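Local coordinates for DNA mismatch repair protein MUTS (Thermus aquaticus, PDB 1EWQ) that recognises and binds mismatched base pairs in DNA at the start of mismatch repair and has a weak ATPase activity, at residues C[506-509]-C[510-513]; C[335-338]-C[339-343]. All coordinates share one frame; numbering follows the deposited sequence.

Interaction 1: C[506-509]-C[510-513]; sequences VRER and AKRQ
E508, R509, K511 and R512 meet at the C-terminal end of helix 479-511, an i to i+3 and i to i+4 side-chain cluster within MutS domain III. The E508 carboxylate lies between K511 and the exposed R512, with OE1 on the K511 side and OE2 toward R512 NE. With CG anti to the backbone N (chi1 -177°), E508 lays this carbon over the R512 guanidinium, 3.7 Å above the plane and over its centre; the bend at chi2 then sets the direction of the carboxylate. The two chains cross at about a right angle and the carboxylate is turned 64° from the guanidinium. The salt bridge is long, 3.8 Å from E508 OE2 to R512 NE, and the oxygen lies well out of the guanidinium plane: a pairing of charges with no N-H directed at it. Toward K511, the link runs through a water that donates to E508 OE1 and accepts from K511 NZ, each at 2.6 Å.

R509 meets R512 at the edge: R509 NE lies in the R512 plane, and R512 NH1 at the rim of the R509 group. Bends at chi2 and chi3 curl the R509 chain so that its NH2 comes 3.0 Å from R512 NH1, a contact of two donors with the guanidinium planes 60° apart. The like charges are probably offset by E508 on R512 and by E381, which forms a salt bridge with R509 NH1. Inward, V506 packs on helix 376-385 and A510 on helix 346-366. R507 NH2 bonds the carbonyl of A344. R512 N donates to E508 O. Just beyond, Q513 occupies the N-cap position of helix 514-540, and a second water donates to R509 O and accepts from Q513 NE2.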
ATOM      1  N   VAL C 506     -20.811   5.316 -39.255  1.00 35.25           N
ATOM      2  CA  VAL C 506     -19.642   6.191 -39.234  1.00 35.09           C
ATOM      3  C   VAL C 506     -18.437   5.433 -38.663  1.00 35.06           C
ATOM      4  O   VAL C 506     -17.315   5.564 -39.155  1.00 34.89           O
ATOM      5  CB  VAL C 506     -19.913   7.451 -38.378  1.00 35.00           C
ATOM      6  CG1 VAL C 506     -18.684   8.349 -38.351  1.00 34.62           C
ATOM      7  CG2 VAL C 506     -21.108   8.211 -38.949  1.00 35.62           C
ATOM      8  N   ARG C 507     -18.681   4.636 -37.628  1.00 34.84           N
ATOM      9  CA  ARG C 507     -17.623   3.856 -37.000  1.00 35.09           C
ATOM     10  C   ARG C 507     -17.020   2.899 -38.024  1.00 35.45           C
ATOM     11  O   ARG C 507     -15.800   2.757 -38.114  1.00 35.05           O
ATOM     12  CB  ARG C 507     -18.185   3.068 -35.821  1.00 34.93           C
ATOM     13  CG  ARG C 507     -17.167   2.182 -35.123  1.00 34.63           C
ATOM     14  CD  ARG C 507     -17.847   0.908 -34.654  1.00 34.50           C
ATOM     15  NE  ARG C 507     -18.054   0.863 -33.220  1.00 34.42           N
ATOM     16  CZ  ARG C 507     -18.765  -0.079 -32.606  1.00 34.62           C
ATOM     17  NH1 ARG C 507     -19.344  -1.047 -33.310  1.00 34.42           N
ATOM     18  NH2 ARG C 507     -18.883  -0.064 -31.286  1.00 34.27           N
ATOM     19  N   GLU C 508     -17.887   2.247 -38.794  1.00 35.82           N
ATOM     20  CA  GLU C 508     -17.442   1.315 -39.825  1.00 36.56           C
ATOM     21  C   GLU C 508     -16.569   2.040 -40.855  1.00 36.57           C
ATOM     22  O   GLU C 508     -15.618   1.469 -41.373  1.00 36.68           O
ATOM     23  CB  GLU C 508     -18.655   0.679 -40.510  1.00 37.09           C
ATOM     24  CG  GLU C 508     -18.322  -0.368 -41.557  1.00 37.99           C
ATOM     25  CD  GLU C 508     -17.569  -1.552 -40.982  1.00 38.56           C
ATOM     26  OE1 GLU C 508     -17.948  -2.034 -39.890  1.00 38.88           O
ATOM     27  OE2 GLU C 508     -16.602  -2.008 -41.632  1.00 39.37           O
ATOM     28  N   ARG C 509     -16.897   3.296 -41.146  1.00 36.68           N
ATOM     29  CA  ARG C 509     -16.115   4.086 -42.095  1.00 36.97           C
ATOM     30  C   ARG C 509     -14.693   4.231 -41.549  1.00 36.53           C
ATOM     31  O   ARG C 509     -13.711   4.152 -42.298  1.00 36.49           O
ATOM     32  CB  ARG C 509     -16.722   5.487 -42.280  1.00 37.88           C
ATOM     33  CG  ARG C 509     -18.056   5.546 -43.039  1.00 39.42           C
ATOM     34  CD  ARG C 509     -17.853   5.659 -44.552  1.00 40.90           C
ATOM     35  NE  ARG C 509     -17.283   4.442 -45.129  1.00 42.10           N
ATOM     36  CZ  ARG C 509     -16.523   4.412 -46.225  1.00 42.61           C
ATOM     37  NH1 ARG C 509     -16.233   5.538 -46.877  1.00 42.61           N
ATOM     38  NH2 ARG C 509     -16.042   3.252 -46.663  1.00 42.68           N
ATOM     39  N   ALA C 510     -14.593   4.445 -40.241  1.00 35.47           N
ATOM     40  CA  ALA C 510     -13.303   4.605 -39.587  1.00 35.08           C
ATOM     41  C   ALA C 510     -12.570   3.276 -39.543  1.00 34.62           C
ATOM     42  O   ALA C 510     -11.363   3.212 -39.798  1.00 34.09           O
ATOM     43  CB  ALA C 510     -13.487   5.144 -38.163  1.00 34.69           C
ATOM     44  N   LYS C 511     -13.310   2.220 -39.226  1.00 34.57           N
ATOM     45  CA  LYS C 511     -12.737   0.889 -39.134  1.00 34.92           C
ATOM     46  C   LYS C 511     -12.031   0.452 -40.427  1.00 35.14           C
ATOM     47  O   LYS C 511     -11.017  -0.248 -40.382  1.00 34.97           O
ATOM     48  CB  LYS C 511     -13.824  -0.113 -38.751  1.00 35.35           C
ATOM     49  CG  LYS C 511     -13.344  -1.548 -38.647  1.00 36.26           C
ATOM     50  CD  LYS C 511     -14.479  -2.500 -38.276  1.00 36.65           C
ATOM     51  CE  LYS C 511     -14.017  -3.950 -38.328  1.00 37.10           C
ATOM     52  NZ  LYS C 511     -15.045  -4.902 -37.802  1.00 37.89           N
ATOM     53  N   ARG C 512     -12.548   0.876 -41.577  1.00 34.91           N
ATOM     54  CA  ARG C 512     -11.936   0.506 -42.843  1.00 35.24           C
ATOM     55  C   ARG C 512     -10.537   1.088 -43.022  1.00 34.69           C
ATOM     56  O   ARG C 512      -9.765   0.609 -43.848  1.00 34.30           O
ATOM     57  CB  ARG C 512     -12.840   0.925 -43.997  1.00 36.29           C
ATOM     58  CG  ARG C 512     -14.019  -0.014 -44.154  1.00 38.04           C
ATOM     59  CD  ARG C 512     -15.130   0.571 -44.998  1.00 39.43           C
ATOM     60  NE  ARG C 512     -16.247  -0.370 -45.072  1.00 41.28           N
ATOM     61  CZ  ARG C 512     -17.521  -0.010 -45.202  1.00 41.93           C
ATOM     62  NH1 ARG C 512     -17.844   1.280 -45.271  1.00 42.31           N
ATOM     63  NH2 ARG C 512     -18.469  -0.941 -45.257  1.00 42.02           N
ATOM     64  N   GLN C 513     -10.212   2.109 -42.235  1.00 33.98           N
ATOM     65  CA  GLN C 513      -8.900   2.740 -42.302  1.00 33.57           C
ATOM     66  C   GLN C 513      -8.003   2.286 -41.153  1.00 32.68           C
ATOM     67  O   GLN C 513      -6.960   2.890 -40.899  1.00 32.52           O
ATOM     68  CB  GLN C 513      -9.034   4.262 -42.247  1.00 34.56           C
ATOM     69  CG  GLN C 513      -9.810   4.873 -43.409  1.00 35.97           C
ATOM     70  CD  GLN C 513      -9.307   4.389 -44.752  1.00 36.77           C
ATOM     71  OE1 GLN C 513      -8.100   4.359 -44.994  1.00 37.66           O
ATOM     72  NE2 GLN C 513     -10.226   4.004 -45.631  1.00 36.52           N
TER
HETATM   73  O   HOH W   1     -16.785  -4.347 -39.703  1.00 49.50           O
HETATM   74  O   HOH W   2     -13.096   4.587 -44.877  1.00 38.35           O

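Interaction 2: C[335-338]-C[339-343]; sequences LATR and LELGR
L335 and L339 pack one turn apart near the end of helix 332-340, which closes in a Schellman motif within MutS domain III. The tight part is made of apolar contacts, backbone bonds and one close approach to a carbonyl. L335 CD1 meets L339 CD1 at 3.6 Å, the two chains crossing at an angle. On another side of the helix, T337 and L341 lie side by side and point the same way, with T337 CG2 3.8 Å from L341 CD1. T337 CG2 faces L341 because it stands anti to the backbone N of T337, while OG1, beside that N, bonds the carbonyls of E333 and S151. E340 CG lies 3.1 Å from A336 O, and the chain, extended beyond CG, directs OE1 to a salt bridge with R518 NH2. Helix 514-540 covers A336 through L517 and R518, and L517 also touches L339.

Backbone bonds run through the last turn to L341 N, which donates to T337 O. G342 then reverses the chain with positive phi (69°), its N donating to L339 O at 3.1 Å. R343 N reaches back to R338 O at 2.9 Å and 161°, the wider bond of the motif.

The more exposed side, formed by R338 and R343, is looser. Their chains cross at about a right angle with guanidinium planes 73° apart. The charged ends find partners elsewhere: R338 NE forms a salt bridge with D348, and R343 NH2 bonds the carbonyl of Q232. A bend at chi3 carries the R338 group over R343 CB, which sits 3.9 Å above one face of the R338 guanidinium, displaced toward its rim.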
ATOM      1  N   LEU C 335      -6.377   2.691 -30.744  1.00 27.09           N
ATOM      2  CA  LEU C 335      -7.646   3.141 -31.303  1.00 27.42           C
ATOM      3  C   LEU C 335      -7.983   2.231 -32.499  1.00 27.69           C
ATOM      4  O   LEU C 335      -9.133   1.827 -32.696  1.00 27.83           O
ATOM      5  CB  LEU C 335      -7.508   4.603 -31.742  1.00 27.91           C
ATOM      6  CG  LEU C 335      -8.757   5.481 -31.830  1.00 28.48           C
ATOM      7  CD1 LEU C 335      -9.683   4.995 -32.946  1.00 28.19           C
ATOM      8  CD2 LEU C 335      -9.465   5.451 -30.482  1.00 29.18           C
ATOM      9  N   ALA C 336      -6.967   1.896 -33.286  1.00 27.50           N
ATOM     10  CA  ALA C 336      -7.152   1.018 -34.435  1.00 27.52           C
ATOM     11  C   ALA C 336      -7.661  -0.355 -33.982  1.00 27.61           C
ATOM     12  O   ALA C 336      -8.588  -0.913 -34.580  1.00 27.10           O
ATOM     13  CB  ALA C 336      -5.832   0.865 -35.184  1.00 27.78           C
ATOM     14  N   THR C 337      -7.049  -0.877 -32.917  1.00 27.32           N
ATOM     15  CA  THR C 337      -7.404  -2.177 -32.348  1.00 27.38           C
ATOM     16  C   THR C 337      -8.849  -2.203 -31.857  1.00 28.00           C
ATOM     17  O   THR C 337      -9.576  -3.175 -32.094  1.00 27.90           O
ATOM     18  CB  THR C 337      -6.473  -2.551 -31.159  1.00 27.04           C
ATOM     19  OG1 THR C 337      -5.106  -2.551 -31.595  1.00 26.06           O
ATOM     20  CG2 THR C 337      -6.823  -3.934 -30.617  1.00 26.85           C
ATOM     21  N   ARG C 338      -9.270  -1.148 -31.162  1.00 28.33           N
ATOM     22  CA  ARG C 338     -10.640  -1.092 -30.673  1.00 28.85           C
ATOM     23  C   ARG C 338     -11.586  -1.034 -31.871  1.00 29.06           C
ATOM     24  O   ARG C 338     -12.656  -1.645 -31.858  1.00 29.04           O
ATOM     25  CB  ARG C 338     -10.845   0.123 -29.757  1.00 29.63           C
ATOM     26  CG  ARG C 338     -10.141  -0.013 -28.409  1.00 31.09           C
ATOM     27  CD  ARG C 338     -10.356   1.185 -27.498  1.00 32.31           C
ATOM     28  NE  ARG C 338     -11.724   1.301 -27.002  1.00 34.57           N
ATOM     29  CZ  ARG C 338     -12.315   0.450 -26.158  1.00 35.82           C
ATOM     30  NH1 ARG C 338     -11.669  -0.617 -25.693  1.00 36.21           N
ATOM     31  NH2 ARG C 338     -13.565   0.677 -25.761  1.00 36.83           N
ATOM     32  N   LEU C 339     -11.187  -0.303 -32.909  1.00 28.89           N
ATOM     33  CA  LEU C 339     -11.990  -0.209 -34.117  1.00 29.23           C
ATOM     34  C   LEU C 339     -12.145  -1.595 -34.736  1.00 29.65           C
ATOM     35  O   LEU C 339     -13.259  -2.030 -35.025  1.00 29.37           O
ATOM     36  CB  LEU C 339     -11.338   0.738 -35.136  1.00 28.26           C
ATOM     37  CG  LEU C 339     -11.599   2.245 -34.979  1.00 28.32           C
ATOM     38  CD1 LEU C 339     -10.664   3.043 -35.867  1.00 27.70           C
ATOM     39  CD2 LEU C 339     -13.062   2.537 -35.321  1.00 27.96           C
ATOM     40  N   GLU C 340     -11.020  -2.283 -34.930  1.00 30.29           N
ATOM     41  CA  GLU C 340     -11.026  -3.612 -35.541  1.00 31.09           C
ATOM     42  C   GLU C 340     -11.830  -4.623 -34.731  1.00 31.39           C
ATOM     43  O   GLU C 340     -12.432  -5.531 -35.301  1.00 31.67           O
ATOM     44  CB  GLU C 340      -9.589  -4.143 -35.718  1.00 31.27           C
ATOM     45  CG  GLU C 340      -8.698  -3.290 -36.614  1.00 32.03           C
ATOM     46  CD  GLU C 340      -7.221  -3.635 -36.486  1.00 32.20           C
ATOM     47  OE1 GLU C 340      -6.817  -4.168 -35.431  1.00 32.10           O
ATOM     48  OE2 GLU C 340      -6.455  -3.354 -37.431  1.00 32.94           O
ATOM     49  N   LEU C 341     -11.832  -4.469 -33.409  1.00 31.56           N
ATOM     50  CA  LEU C 341     -12.551  -5.380 -32.525  1.00 32.10           C
ATOM     51  C   LEU C 341     -14.013  -5.000 -32.291  1.00 32.31           C
ATOM     52  O   LEU C 341     -14.698  -5.646 -31.508  1.00 32.27           O
ATOM     53  CB  LEU C 341     -11.833  -5.477 -31.170  1.00 32.37           C
ATOM     54  CG  LEU C 341     -10.502  -6.233 -31.172  1.00 32.82           C
ATOM     55  CD1 LEU C 341      -9.807  -6.120 -29.821  1.00 32.56           C
ATOM     56  CD2 LEU C 341     -10.767  -7.684 -31.525  1.00 32.79           C
ATOM     57  N   GLY C 342     -14.482  -3.947 -32.954  1.00 32.46           N
ATOM     58  CA  GLY C 342     -15.862  -3.524 -32.786  1.00 32.66           C
ATOM     59  C   GLY C 342     -16.210  -2.939 -31.425  1.00 32.98           C
ATOM     60  O   GLY C 342     -17.364  -3.022 -30.990  1.00 32.95           O
ATOM     61  N   ARG C 343     -15.220  -2.344 -30.755  1.00 32.89           N
ATOM     62  CA  ARG C 343     -15.420  -1.729 -29.451  1.00 32.69           C
ATOM     63  C   ARG C 343     -15.295  -0.206 -29.449  1.00 32.51           C
ATOM     64  O   ARG C 343     -15.585   0.428 -28.436  1.00 32.80           O
ATOM     65  CB  ARG C 343     -14.408  -2.257 -28.449  1.00 33.31           C
ATOM     66  CG  ARG C 343     -14.486  -3.716 -28.159  1.00 34.28           C
ATOM     67  CD  ARG C 343     -13.568  -4.014 -27.004  1.00 35.03           C
ATOM     68  NE  ARG C 343     -13.571  -5.421 -26.635  1.00 36.08           N
ATOM     69  CZ  ARG C 343     -13.513  -5.837 -25.377  1.00 36.57           C
ATOM     70  NH1 ARG C 343     -13.455  -4.939 -24.401  1.00 36.56           N
ATOM     71  NH2 ARG C 343     -13.506  -7.136 -25.095  1.00 37.02           N
TER

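How the interactions relate
Both interactions are local contacts near the C-terminal end of a helix in MutS domain III, with centres about 10 Å apart, and they touch. The buried faces meet where A510 CB packs 3.9 Å from L339 CD2, joining helix 479-511 to helix 332-340. R507 also packs on L339, and K511 CD lies 3.5 Å from L339 O. Their chemistry differs: interaction 1 gathers mostly charged side chains and water, whereas interaction 2 has more buried residues and combines leucine and threonine methyl contacts with a Schellman turn and an R338-R343 contact. Helix 514-540, which 510-513 leads into, is shared by both: Q513 stands at its N-cap, and side chains of 335-340 pack against it.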